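Local coordinates for putative tetR-family transcriptional regulatory protein (Streptomyces coelicolor, PDB 2DG8) that probably acts as a TetR-family transcriptional regulator, a dimer that would bind DNA through an N-terminal helix-turn-helix and respond to an unidentified ligand, at residues L56-F61 / R121-E126; A70-H75 / Q146-I151; D83-A88 / K137-G142; E152-H157 / L171-R176. All blocks are in the same frame, centred on the assembly; numbering follows the deposited sequence.

Contact 1 (L56-F61 / R121-E126)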
loop_
_atom_site.group_PDB
_atom_site.type_symbol
_atom_site.label_atom_id
_atom_site.label_comp_id
_atom_site.label_asym_id
_atom_site.label_seq_id
_atom_site.Cartn_x
_atom_site.Cartn_y
_atom_site.Cartn_z
ATOM N N LEU A 56 13.577 14.082 -11.550
ATOM C CA LEU A 56 14.472 13.194 -10.807
ATOM C C LEU A 56 13.625 12.105 -10.135
ATOM O O LEU A 56 13.887 10.912 -10.296
ATOM C CB LEU A 56 15.242 14.021 -9.758
ATOM C CG LEU A 56 16.462 13.514 -8.975
ATOM C CD1 LEU A 56 16.022 13.034 -7.624
ATOM C CD2 LEU A 56 17.215 12.421 -9.753
ATOM N N LEU A 57 12.595 12.519 -9.402
ATOM C CA LEU A 57 11.727 11.560 -8.724
ATOM C C LEU A 57 10.993 10.649 -9.700
ATOM O O LEU A 57 10.840 9.447 -9.455
ATOM C CB LEU A 57 10.711 12.280 -7.836
ATOM C CG LEU A 57 11.268 12.933 -6.566
ATOM C CD1 LEU A 57 10.131 13.514 -5.756
ATOM C CD2 LEU A 57 12.030 11.905 -5.743
ATOM N N ARG A 58 10.542 11.212 -10.811
ATOM C CA ARG A 58 9.832 10.416 -11.802
ATOM C C ARG A 58 10.764 9.373 -12.399
ATOM O O ARG A 58 10.376 8.213 -12.565
ATOM C CB ARG A 58 9.257 11.312 -12.905
ATOM C CG ARG A 58 8.176 12.280 -12.403
ATOM C CD ARG A 58 7.693 13.221 -13.500
ATOM N NE ARG A 58 6.804 12.569 -14.454
ATOM C CZ ARG A 58 5.541 12.234 -14.192
ATOM N NH1 ARG A 58 5.010 12.493 -13.002
ATOM N NH2 ARG A 58 4.804 11.640 -15.124
ATOM N N GLU A 59 11.997 9.773 -12.705
ATOM C CA GLU A 59 12.951 8.835 -13.282
ATOM C C GLU A 59 13.436 7.815 -12.257
ATOM O O GLU A 59 13.713 6.673 -12.614
ATOM C CB GLU A 59 14.150 9.572 -13.894
ATOM C CG GLU A 59 13.778 10.513 -15.031
ATOM C CD GLU A 59 14.945 10.811 -15.967
ATOM O OE1 GLU A 59 14.967 11.909 -16.562
ATOM O OE2 GLU A 59 15.830 9.943 -16.121
ATOM N N ALA A 60 13.534 8.223 -10.991
ATOM C CA ALA A 60 13.973 7.316 -9.932
ATOM C C ALA A 60 12.937 6.228 -9.655
ATOM O O ALA A 60 13.265 5.046 -9.610
ATOM C CB ALA A 60 14.257 8.089 -8.650
ATOM N N PHE A 61 11.688 6.634 -9.458
ATOM C CA PHE A 61 10.620 5.681 -9.180
ATOM C C PHE A 61 10.279 4.864 -10.417
ATOM O O PHE A 61 9.727 3.760 -10.319
ATOM C CB PHE A 61 9.380 6.409 -8.658
ATOM C CG PHE A 61 9.441 6.727 -7.180
ATOM C CD1 PHE A 61 9.297 8.032 -6.726
ATOM C CD2 PHE A 61 9.608 5.710 -6.241
ATOM C CE1 PHE A 61 9.315 8.324 -5.359
ATOM C CE2 PHE A 61 9.628 5.989 -4.872
ATOM C CZ PHE A 61 9.479 7.301 -4.427
ATOM N N ARG A 121 0.388 9.356 -10.366
ATOM C CA ARG A 121 -0.422 8.174 -10.619
ATOM C C ARG A 121 -0.161 7.683 -12.039
ATOM O O ARG A 121 -0.580 6.585 -12.419
ATOM C CB ARG A 121 -1.901 8.480 -10.393
ATOM C CG ARG A 121 -2.192 8.742 -8.930
ATOM C CD ARG A 121 -3.645 9.029 -8.651
ATOM N NE ARG A 121 -3.797 9.607 -7.318
ATOM C CZ ARG A 121 -4.922 10.135 -6.853
ATOM N NH1 ARG A 121 -4.958 10.636 -5.627
ATOM N NH2 ARG A 121 -6.010 10.162 -7.614
ATOM N N GLU A 122 0.533 8.505 -12.821
ATOM C CA GLU A 122 0.913 8.120 -14.181
ATOM C C GLU A 122 1.933 6.996 -14.016
ATOM O O GLU A 122 2.009 6.074 -14.829
ATOM C CB GLU A 122 1.594 9.280 -14.914
ATOM C CG GLU A 122 0.660 10.328 -15.469
ATOM C CD GLU A 122 1.412 11.482 -16.109
ATOM O OE1 GLU A 122 2.344 11.222 -16.902
ATOM O OE2 GLU A 122 1.067 12.647 -15.820
ATOM N N LEU A 123 2.724 7.100 -12.952
ATOM C CA LEU A 123 3.740 6.108 -12.647
ATOM C C LEU A 123 3.087 4.804 -12.206
ATOM O O LEU A 123 3.388 3.741 -12.742
ATOM C CB LEU A 123 4.657 6.614 -11.530
ATOM C CG LEU A 123 6.104 6.948 -11.901
ATOM C CD1 LEU A 123 6.808 5.679 -12.360
ATOM C CD2 LEU A 123 6.130 8.014 -12.988
ATOM N N THR A 124 2.191 4.887 -11.226
ATOM C CA THR A 124 1.525 3.685 -10.742
ATOM C C THR A 124 0.652 3.056 -11.830
ATOM O O THR A 124 0.558 1.831 -11.931
ATOM C CB THR A 124 0.690 3.983 -9.466
ATOM O OG1 THR A 124 -0.079 5.176 -9.653
ATOM C CG2 THR A 124 1.609 4.179 -8.267
ATOM N N HIS A 125 0.035 3.888 -12.664
ATOM C CA HIS A 125 -0.822 3.386 -13.741
ATOM C C HIS A 125 0.015 2.584 -14.741
ATOM O O HIS A 125 -0.390 1.510 -15.189
ATOM C CB HIS A 125 -1.500 4.545 -14.478
ATOM C CG HIS A 125 -2.590 4.112 -15.411
ATOM N ND1 HIS A 125 -3.920 4.075 -15.041
ATOM C CD2 HIS A 125 -2.548 3.676 -16.692
ATOM C CE1 HIS A 125 -4.646 3.640 -16.053
ATOM N NE2 HIS A 125 -3.836 3.388 -17.069
ATOM N N GLU A 126 1.182 3.118 -15.091
ATOM C CA GLU A 126 2.083 2.461 -16.036
ATOM C C GLU A 126 2.680 1.201 -15.408
ATOM O O GLU A 126 2.974 0.228 -16.101
ATOM C CB GLU A 126 3.194 3.431 -16.449
ATOM C CG GLU A 126 4.254 2.843 -17.364
ATOM C CD GLU A 126 3.702 2.377 -18.697
ATOM O OE1 GLU A 126 2.517 2.661 -18.995
ATOM O OE2 GLU A 126 4.463 1.729 -19.454
#
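Segments 56-61 and 121-126 run almost parallel, their short axes 10.7 Å apart and inclined by 16°, with Arg58 and Leu123 facing each other at the nearest pair of CA atoms, 7.5 Å apart. Two side chains of 121-126 meet Arg58. Glu122 OE1 lies 3.1 Å from Arg58 NH2, near the guanidinium plane, in a salt bridge; the two planar groups are turned 63° apart, so a single nitrogen meets a single oxygen rather than forming a two-pronged pairing. Leu123 comes over one face of the same guanidinium with CD2, 4.4 Å from Arg58 NH2. A bend at chi3 (76°) turns the arginine tip round to this place. The other methyl, Leu123 CD1, rests 4.0 Å from Phe61 O, against backbone rather than ring, because the phenyl group turns away to pack on Ile22 of helix 10-25 and on Leu110 and Leu113 of helix 101-116. Beyond the contact, Thr124 and His125 hydrogen-bond to Leu160 and Arg162 of the second subunit. Helix 53-77 is the long connecting helix of the TetR fold, joining the helix-turn-helix DNA-binding domain to the C-terminal helical domain, and helix 121-135 here flanks its beginning.

Contact 2 (A70-H75 / Q146-I151); sequences AVFDEH and QLDALI
Val71 O is gripped twice by His75, one turn further along helix 53-77: the backbone N donates at 3.2 Å and the ring ND1 at 3.1 Å from Val71 O, the two reaching the carbonyl from opposite faces of its plane. The ring bond is fairly straight, 166° at the hydrogen, and Val71 O lies in the imidazole plane, which fixes the rotation of the ring; ND1 therefore carries a proton. Next to this valine, Phe72 points toward helix 141-159 and makes the whole contact with 146-151. Its CE1 comes to 3.9 Å from Asp148 OD2, and its CZ to 4.1 Å from Ile151 CG2. Both partners approach the ring obliquely, and the carboxylate plane stands nearly perpendicular to it, at 84°. Asp148 gets there because CG is anti to its backbone N (chi1 -162°), which carries the carboxylate toward the phenyl group. Leu92 of helix 82-98 and Ser131 of helix 121-135 also touch Phe72, while Asp148 packs against Ser131 and Leu135 of its own chain and against His157 of the second subunit. The contact thus lies inside the C-terminal helical domain, close to the dimer interface. Segments 70-75 and 146-151 meet by van der Waals contact, with no hydrogen bond between them; these apolar neighbours alone would tend to raise the pKa of Asp148, though His157 of the second subunit, if charged, could offset this.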
loop_
_atom_site.group_PDB
_atom_site.type_symbol
_atom_site.label_atom_id
_atom_site.label_comp_id
_atom_site.label_asym_id
_atom_site.label_seq_id
_atom_site.Cartn_x
_atom_site.Cartn_y
_atom_site.Cartn_z
ATOM N N ALA A 70 10.223 -6.432 -13.687
ATOM C CA ALA A 70 11.127 -7.476 -14.135
ATOM C C ALA A 70 11.000 -8.680 -13.211
ATOM O O ALA A 70 11.230 -9.816 -13.623
ATOM C CB ALA A 70 12.559 -6.961 -14.137
ATOM N N VAL A 71 10.649 -8.431 -11.954
ATOM C CA VAL A 71 10.491 -9.524 -11.003
ATOM C C VAL A 71 9.290 -10.354 -11.438
ATOM O O VAL A 71 9.278 -11.574 -11.276
ATOM C CB VAL A 71 10.275 -9.012 -9.565
ATOM C CG1 VAL A 71 10.017 -10.185 -8.635
ATOM C CG2 VAL A 71 11.511 -8.256 -9.095
ATOM N N PHE A 72 8.284 -9.679 -11.989
ATOM C CA PHE A 72 7.096 -10.355 -12.484
ATOM C C PHE A 72 7.524 -11.209 -13.676
ATOM O O PHE A 72 7.135 -12.371 -13.798
ATOM C CB PHE A 72 6.041 -9.333 -12.926
ATOM C CG PHE A 72 5.121 -8.882 -11.815
ATOM C CD1 PHE A 72 3.749 -9.101 -11.903
ATOM C CD2 PHE A 72 5.626 -8.269 -10.675
ATOM C CE1 PHE A 72 2.887 -8.711 -10.871
ATOM C CE2 PHE A 72 4.774 -7.872 -9.633
ATOM C CZ PHE A 72 3.406 -8.098 -9.732
ATOM N N ASP A 73 8.343 -10.619 -14.540
ATOM C CA ASP A 73 8.838 -11.304 -15.721
ATOM C C ASP A 73 9.658 -12.525 -15.331
ATOM O O ASP A 73 9.521 -13.594 -15.928
ATOM C CB ASP A 73 9.713 -10.372 -16.550
ATOM C CG ASP A 73 10.157 -11.008 -17.849
ATOM O OD1 ASP A 73 11.094 -10.480 -18.482
ATOM O OD2 ASP A 73 9.557 -12.037 -18.236
ATOM N N GLU A 74 10.513 -12.362 -14.327
ATOM C CA GLU A 74 11.348 -13.460 -13.862
ATOM C C GLU A 74 10.513 -14.681 -13.459
ATOM O O GLU A 74 10.816 -15.809 -13.856
ATOM C CB GLU A 74 12.195 -13.017 -12.666
ATOM C CG GLU A 74 13.230 -14.056 -12.231
ATOM C CD GLU A 74 13.888 -13.725 -10.897
ATOM O OE1 GLU A 74 14.392 -12.592 -10.734
ATOM O OE2 GLU A 74 13.905 -14.609 -10.012
ATOM N N HIS A 75 9.469 -14.454 -12.666
ATOM C CA HIS A 75 8.615 -15.541 -12.203
ATOM C C HIS A 75 7.656 -16.064 -13.254
ATOM O O HIS A 75 7.566 -17.274 -13.470
ATOM C CB HIS A 75 7.800 -15.108 -10.975
ATOM C CG HIS A 75 8.597 -15.054 -9.713
ATOM N ND1 HIS A 75 9.399 -13.983 -9.385
ATOM C CD2 HIS A 75 8.753 -15.961 -8.720
ATOM C CE1 HIS A 75 10.016 -14.231 -8.244
ATOM N NE2 HIS A 75 9.643 -15.425 -7.819
ATOM N N GLN A 146 -7.924 -8.707 -12.279
ATOM C CA GLN A 146 -8.384 -9.117 -10.955
ATOM C C GLN A 146 -7.206 -9.722 -10.177
ATOM O O GLN A 146 -7.032 -9.467 -8.980
ATOM C CB GLN A 146 -9.511 -10.152 -11.074
ATOM C CG GLN A 146 -10.700 -9.684 -11.908
ATOM C CD GLN A 146 -11.736 -10.778 -12.138
ATOM O OE1 GLN A 146 -12.409 -10.795 -13.172
ATOM N NE2 GLN A 146 -11.882 -11.684 -11.174
ATOM N N LEU A 147 -6.393 -10.510 -10.873
ATOM C CA LEU A 147 -5.240 -11.158 -10.259
ATOM C C LEU A 147 -4.190 -10.159 -9.777
ATOM O O LEU A 147 -3.608 -10.336 -8.702
ATOM C CB LEU A 147 -4.611 -12.150 -11.247
ATOM C CG LEU A 147 -3.416 -12.958 -10.747
ATOM C CD1 LEU A 147 -3.727 -13.580 -9.374
ATOM C CD2 LEU A 147 -3.080 -14.034 -11.782
ATOM N N ASP A 148 -3.952 -9.108 -10.557
ATOM C CA ASP A 148 -2.968 -8.094 -10.171
ATOM C C ASP A 148 -3.390 -7.430 -8.865
ATOM O O ASP A 148 -2.551 -7.122 -8.020
ATOM C CB ASP A 148 -2.820 -7.017 -11.253
ATOM C CG ASP A 148 -1.523 -6.214 -11.107
ATOM O OD1 ASP A 148 -1.500 -5.018 -11.481
ATOM O OD2 ASP A 148 -0.519 -6.786 -10.623
ATOM N N ALA A 149 -4.692 -7.197 -8.696
ATOM C CA ALA A 149 -5.180 -6.585 -7.465
ATOM C C ALA A 149 -5.032 -7.556 -6.292
ATOM O O ALA A 149 -4.792 -7.134 -5.157
ATOM C CB ALA A 149 -6.642 -6.172 -7.617
ATOM N N LEU A 150 -5.188 -8.853 -6.562
ATOM C CA LEU A 150 -5.054 -9.858 -5.506
ATOM C C LEU A 150 -3.596 -9.920 -5.073
ATOM O O LEU A 150 -3.290 -9.910 -3.877
ATOM C CB LEU A 150 -5.508 -11.244 -5.994
ATOM C CG LEU A 150 -5.377 -12.397 -4.988
ATOM C CD1 LEU A 150 -6.251 -12.106 -3.767
ATOM C CD2 LEU A 150 -5.795 -13.720 -5.637
ATOM N N ILE A 151 -2.698 -9.992 -6.052
ATOM C CA ILE A 151 -1.266 -10.050 -5.776
ATOM C C ILE A 151 -0.874 -8.858 -4.905
ATOM O O ILE A 151 -0.120 -8.995 -3.929
ATOM C CB ILE A 151 -0.442 -10.031 -7.100
ATOM C CG1 ILE A 151 -0.616 -11.362 -7.831
ATOM C CG2 ILE A 151 1.033 -9.754 -6.818
ATOM C CD1 ILE A 151 0.057 -11.417 -9.182
#

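Contact 3 (D83-A88 / K137-G142); sequences DEAREA and KHFDPG
Ala85 CB sits over one face of the His138 ring, 3.9 Å from its centroid and 27° off the ring normal, a CH-pi contact whose shortest distance, 3.6 Å, runs to His138 CG. The same methyl touches Phe139 CZ at 3.9 Å, so two consecutive aromatic side chains close on a single alanine. Phe139 also receives Arg86: the aliphatic Arg86 CG lies at its ring edge, 4.0 Å from Phe139 CZ, while the guanidinium, inclined 71° to the ring, continues past it. In the C-terminal helical domain this joins the start of helix 82-98 to the turn between helices 121-135 and 141-159, where Asp140 is the N-cap of the latter and its OD1 accepts from Thr143 N. The polar ends of the packed residues find partners outside the interface. His138 NE2 hydrogen-bonds to Ala79 O, holding the imidazole in place over Ala85, and Arg86 NE bonds to Thr178 OG1, while Arg86 NH2 forms a long salt bridge, 3.6 Å, with Asp83 OD1.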
loop_
_atom_site.group_PDB
_atom_site.type_symbol
_atom_site.label_atom_id
_atom_site.label_comp_id
_atom_site.label_asym_id
_atom_site.label_seq_id
_atom_site.Cartn_x
_atom_site.Cartn_y
_atom_site.Cartn_z
ATOM N N ASP A 83 -1.132 -23.737 -14.758
ATOM C CA ASP A 83 -0.723 -24.345 -13.504
ATOM C C ASP A 83 0.606 -23.826 -12.985
ATOM O O ASP A 83 0.721 -23.509 -11.803
ATOM C CB ASP A 83 -0.671 -25.870 -13.629
ATOM C CG ASP A 83 -2.055 -26.507 -13.620
ATOM O OD1 ASP A 83 -2.880 -26.150 -12.748
ATOM O OD2 ASP A 83 -2.315 -27.377 -14.479
ATOM N N GLU A 84 1.613 -23.741 -13.852
ATOM C CA GLU A 84 2.912 -23.242 -13.414
ATOM C C GLU A 84 2.804 -21.748 -13.126
ATOM O O GLU A 84 3.435 -21.244 -12.206
ATOM C CB GLU A 84 3.987 -23.491 -14.475
ATOM C CG GLU A 84 4.159 -24.952 -14.864
ATOM C CD GLU A 84 5.503 -25.236 -15.522
ATOM O OE1 GLU A 84 5.982 -24.394 -16.316
ATOM O OE2 GLU A 84 6.077 -26.313 -15.251
ATOM N N ALA A 85 1.985 -21.051 -13.907
ATOM C CA ALA A 85 1.783 -19.620 -13.720
ATOM C C ALA A 85 1.204 -19.339 -12.337
ATOM O O ALA A 85 1.680 -18.453 -11.630
ATOM C CB ALA A 85 0.850 -19.075 -14.788
ATOM N N ARG A 86 0.176 -20.097 -11.957
ATOM C CA ARG A 86 -0.458 -19.921 -10.656
ATOM C C ARG A 86 0.566 -20.148 -9.552
ATOM O O ARG A 86 0.613 -19.406 -8.568
ATOM C CB ARG A 86 -1.617 -20.911 -10.473
ATOM C CG ARG A 86 -2.754 -20.745 -11.460
ATOM C CD ARG A 86 -3.906 -21.685 -11.127
ATOM N NE ARG A 86 -5.077 -21.449 -11.974
ATOM C CZ ARG A 86 -5.350 -22.114 -13.097
ATOM N NH1 ARG A 86 -6.443 -21.816 -13.791
ATOM N NH2 ARG A 86 -4.542 -23.081 -13.521
ATOM N N GLU A 87 1.376 -21.190 -9.722
ATOM C CA GLU A 87 2.413 -21.548 -8.755
ATOM C C GLU A 87 3.481 -20.452 -8.745
ATOM O O GLU A 87 4.052 -20.117 -7.706
ATOM C CB GLU A 87 3.051 -22.878 -9.167
ATOM C CG GLU A 87 3.630 -23.700 -8.023
ATOM C CD GLU A 87 2.555 -24.362 -7.174
ATOM O OE1 GLU A 87 1.619 -24.953 -7.749
ATOM O OE2 GLU A 87 2.654 -24.302 -5.934
ATOM N N ALA A 88 3.746 -19.909 -9.930
ATOM C CA ALA A 88 4.734 -18.856 -10.096
ATOM C C ALA A 88 4.281 -17.593 -9.371
ATOM O O ALA A 88 5.091 -16.892 -8.762
ATOM C CB ALA A 88 4.934 -18.560 -11.593
ATOM N N LYS A 137 0.120 -13.152 -20.268
ATOM C CA LYS A 137 0.803 -14.148 -21.074
ATOM C C LYS A 137 0.260 -15.520 -20.675
ATOM O O LYS A 137 0.551 -16.527 -21.321
ATOM C CB LYS A 137 2.313 -14.102 -20.839
ATOM C CG LYS A 137 2.996 -12.865 -21.396
ATOM C CD LYS A 137 4.498 -12.915 -21.138
ATOM C CE LYS A 137 5.175 -11.602 -21.519
ATOM N NZ LYS A 137 6.639 -11.650 -21.222
ATOM N N HIS A 138 -0.540 -15.553 -19.611
ATOM C CA HIS A 138 -1.106 -16.809 -19.139
ATOM C C HIS A 138 -2.601 -16.758 -18.859
ATOM O O HIS A 138 -3.272 -17.783 -18.909
ATOM C CB HIS A 138 -0.392 -17.277 -17.868
ATOM C CG HIS A 138 1.082 -17.478 -18.033
ATOM N ND1 HIS A 138 1.996 -16.459 -17.869
ATOM C CD2 HIS A 138 1.802 -18.586 -18.328
ATOM C CE1 HIS A 138 3.216 -16.933 -18.052
ATOM N NE2 HIS A 138 3.126 -18.221 -18.331
ATOM N N PHE A 139 -3.119 -15.573 -18.552
ATOM C CA PHE A 139 -4.537 -15.422 -18.247
ATOM C C PHE A 139 -5.161 -14.350 -19.120
ATOM O O PHE A 139 -4.459 -13.475 -19.628
ATOM C CB PHE A 139 -4.721 -15.035 -16.774
ATOM C CG PHE A 139 -4.046 -15.974 -15.808
ATOM C CD1 PHE A 139 -4.651 -17.171 -15.441
ATOM C CD2 PHE A 139 -2.787 -15.675 -15.295
ATOM C CE1 PHE A 139 -4.010 -18.060 -14.579
ATOM C CE2 PHE A 139 -2.137 -16.555 -14.434
ATOM C CZ PHE A 139 -2.749 -17.750 -14.077
ATOM N N ASP A 140 -6.481 -14.417 -19.287
ATOM C CA ASP A 140 -7.200 -13.433 -20.088
ATOM C C ASP A 140 -7.094 -12.065 -19.404
ATOM O O ASP A 140 -6.807 -11.987 -18.208
ATOM C CB ASP A 140 -8.669 -13.851 -20.253
ATOM C CG ASP A 140 -9.443 -13.830 -18.946
ATOM O OD1 ASP A 140 -9.807 -12.729 -18.479
ATOM O OD2 ASP A 140 -9.695 -14.918 -18.387
ATOM N N PRO A 141 -7.320 -10.973 -20.157
ATOM C CA PRO A 141 -7.248 -9.598 -19.646
ATOM C C PRO A 141 -8.007 -9.339 -18.346
ATOM O O PRO A 141 -7.482 -8.713 -17.428
ATOM C CB PRO A 141 -7.805 -8.773 -20.798
ATOM C CG PRO A 141 -7.379 -9.564 -22.002
ATOM C CD PRO A 141 -7.704 -10.976 -21.580
ATOM N N GLY A 142 -9.248 -9.802 -18.282
ATOM C CA GLY A 142 -10.041 -9.589 -17.091
ATOM C C GLY A 142 -9.463 -10.247 -15.850
ATOM O O GLY A 142 -9.287 -9.593 -14.820
#

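Contact 4 (E152-H157 / L171-R176); sequences EGLTLH and LEAIAR
Leu154 meets Ala173 and Ile174, the two residues in the middle of 171-176 that carry this contact. Leu171, at the head of the segment, points away from 152-157 and packs on Glu87 of helix 82-98. Glu172 also turns elsewhere: its OE1 forms a salt bridge with Arg176 NH2, 3.1 Å away and one helical turn on. Ala173 faces Leu154 directly, with CB 4.3 Å from Leu154 CD1, and its other neighbours include Gln146 of the second subunit. At Ile174 the CA–CB bond does not aim at 152-157, but CG1, placed beside the backbone N (chi1 -69°), swings round to 4.4 Å from Leu154 CD1. One methyl of the leucine therefore spans both residues, reaching them on a chain extended at chi2 (172°). Val93 and Val89 of helix 82-98 border Leu154 and Ile174 respectively, and Ala149 of the second subunit also touches Leu154. Arg176 closes the segment, its NH1 bonded to Thr143 OG1 and Ile177 O of the second subunit. Both helices, 141-159 and 167-177, contribute to the dimer interface, consistent with the TetR-family arrangement. Between these two segments there is no polar bond, so cohesion here rests on a few aliphatic groups in rather loose contact, whereas the charged groups of Glu172 and Arg176 lie apart from them, the arginine reaching the partner subunit.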
loop_
_atom_site.group_PDB
_atom_site.type_symbol
_atom_site.label_atom_id
_atom_site.label_comp_id
_atom_site.label_asym_id
_atom_site.label_seq_id
_atom_site.Cartn_x
_atom_site.Cartn_y
_atom_site.Cartn_z
ATOM N N GLU A 152 -1.407 -7.694 -5.259
ATOM C CA GLU A 152 -1.129 -6.468 -4.522
ATOM C C GLU A 152 -1.552 -6.627 -3.062
ATOM O O GLU A 152 -0.778 -6.357 -2.148
ATOM C CB GLU A 152 -1.898 -5.303 -5.149
ATOM C CG GLU A 152 -1.546 -3.949 -4.587
ATOM C CD GLU A 152 -0.239 -3.422 -5.148
ATOM O OE1 GLU A 152 -0.130 -3.304 -6.390
ATOM O OE2 GLU A 152 0.676 -3.130 -4.350
ATOM N N GLY A 153 -2.789 -7.070 -2.863
ATOM C CA GLY A 153 -3.323 -7.248 -1.525
ATOM C C GLY A 153 -2.687 -8.345 -0.685
ATOM O O GLY A 153 -2.468 -8.151 0.511
ATOM N N LEU A 154 -2.401 -9.495 -1.294
ATOM C CA LEU A 154 -1.775 -10.609 -0.579
ATOM C C LEU A 154 -0.371 -10.222 -0.134
ATOM O O LEU A 154 0.047 -10.526 0.977
ATOM C CB LEU A 154 -1.704 -11.866 -1.470
ATOM C CG LEU A 154 -3.006 -12.640 -1.744
ATOM C CD1 LEU A 154 -2.772 -13.728 -2.798
ATOM C CD2 LEU A 154 -3.513 -13.265 -0.457
ATOM N N THR A 155 0.352 -9.546 -1.016
ATOM C CA THR A 155 1.712 -9.106 -0.734
ATOM C C THR A 155 1.724 -8.157 0.460
ATOM O O THR A 155 2.508 -8.315 1.401
ATOM C CB THR A 155 2.301 -8.379 -1.960
ATOM O OG1 THR A 155 2.358 -9.289 -3.073
ATOM C CG2 THR A 155 3.686 -7.849 -1.658
ATOM N N LEU A 156 0.837 -7.171 0.403
ATOM C CA LEU A 156 0.718 -6.168 1.438
ATOM C C LEU A 156 0.346 -6.785 2.775
ATOM O O LEU A 156 0.931 -6.445 3.798
ATOM C CB LEU A 156 -0.333 -5.134 1.031
ATOM C CG LEU A 156 -0.464 -3.832 1.827
ATOM C CD1 LEU A 156 -1.164 -4.087 3.157
ATOM C CD2 LEU A 156 0.918 -3.231 2.040
ATOM N N HIS A 157 -0.628 -7.688 2.778
ATOM C CA HIS A 157 -1.031 -8.297 4.035
ATOM C C HIS A 157 0.007 -9.228 4.625
ATOM O O HIS A 157 0.066 -9.380 5.841
ATOM C CB HIS A 157 -2.374 -9.012 3.891
ATOM C CG HIS A 157 -3.542 -8.079 3.897
ATOM N ND1 HIS A 157 -4.841 -8.507 4.059
ATOM C CD2 HIS A 157 -3.600 -6.730 3.789
ATOM C CE1 HIS A 157 -5.649 -7.463 4.053
ATOM N NE2 HIS A 157 -4.921 -6.372 3.890
ATOM N N LEU A 171 -1.885 -19.763 -2.515
ATOM C CA LEU A 171 -2.166 -20.538 -3.711
ATOM C C LEU A 171 -3.662 -20.718 -3.948
ATOM O O LEU A 171 -4.118 -20.680 -5.085
ATOM C CB LEU A 171 -1.473 -21.895 -3.615
ATOM C CG LEU A 171 -1.309 -22.631 -4.940
ATOM C CD1 LEU A 171 -0.483 -21.784 -5.920
ATOM C CD2 LEU A 171 -0.633 -23.969 -4.671
ATOM N N GLU A 172 -4.430 -20.897 -2.877
ATOM C CA GLU A 172 -5.876 -21.069 -3.013
ATOM C C GLU A 172 -6.556 -19.807 -3.546
ATOM O O GLU A 172 -7.414 -19.883 -4.418
ATOM C CB GLU A 172 -6.518 -21.453 -1.672
ATOM C CG GLU A 172 -7.960 -21.927 -1.821
ATOM C CD GLU A 172 -8.618 -22.264 -0.498
ATOM O OE1 GLU A 172 -8.934 -21.333 0.274
ATOM O OE2 GLU A 172 -8.815 -23.467 -0.223
ATOM N N ALA A 173 -6.188 -18.648 -3.011
ATOM C CA ALA A 173 -6.793 -17.389 -3.460
ATOM C C ALA A 173 -6.490 -17.215 -4.941
ATOM O O ALA A 173 -7.350 -16.826 -5.736
ATOM C CB ALA A 173 -6.231 -16.209 -2.665
ATOM N N ILE A 174 -5.253 -17.509 -5.311
ATOM C CA ILE A 174 -4.852 -17.395 -6.698
ATOM C C ILE A 174 -5.681 -18.348 -7.555
ATOM O O ILE A 174 -6.221 -17.944 -8.588
ATOM C CB ILE A 174 -3.345 -17.690 -6.839
ATOM C CG1 ILE A 174 -2.553 -16.555 -6.172
ATOM C CG2 ILE A 174 -2.971 -17.839 -8.301
ATOM C CD1 ILE A 174 -1.111 -16.884 -5.848
ATOM N N ALA A 175 -5.808 -19.600 -7.120
ATOM C CA ALA A 175 -6.587 -20.572 -7.881
ATOM C C ALA A 175 -8.017 -20.083 -8.046
ATOM O O ALA A 175 -8.586 -20.170 -9.130
ATOM C CB ALA A 175 -6.577 -21.943 -7.186
ATOM N N ARG A 176 -8.596 -19.557 -6.973
ATOM C CA ARG A 176 -9.964 -19.054 -7.028
ATOM C C ARG A 176 -10.146 -17.852 -7.976
ATOM O O ARG A 176 -11.037 -17.867 -8.829
ATOM C CB ARG A 176 -10.444 -18.746 -5.596
ATOM C CG ARG A 176 -11.017 -20.001 -4.919
ATOM C CD ARG A 176 -10.817 -20.128 -3.401
ATOM N NE ARG A 176 -11.693 -19.282 -2.601
ATOM C CZ ARG A 176 -12.139 -19.597 -1.385
ATOM N NH1 ARG A 176 -12.928 -18.757 -0.729
ATOM N NH2 ARG A 176 -11.821 -20.756 -0.827
#

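In the fold
Contacts 2 and 4 are buried; contacts 1 and 3 are partly buried. Contact 1 stands apart, its centre 18 Å from that of contact 2 and farther from the others, and it alone bridges the two segments with a salt bridge. Helix 53-77 serves contacts 1 and 2, pairing first with helix 121-135 and later with helix 141-159, which contact 4 also uses, while contact 3 rests on the loop leading into it. Those three form a touching cluster: Leu147 meets Phe139, Leu150 lies against Ala173, and Arg86 O abuts Leu171 and Ile174. Contact 2 sets one ring against a carboxylate and an aliphatic, contact 3 sets two rings round an alanine, and contact 4 is aliphatic. Contacts 1, 2 and 4 also reach the second subunit.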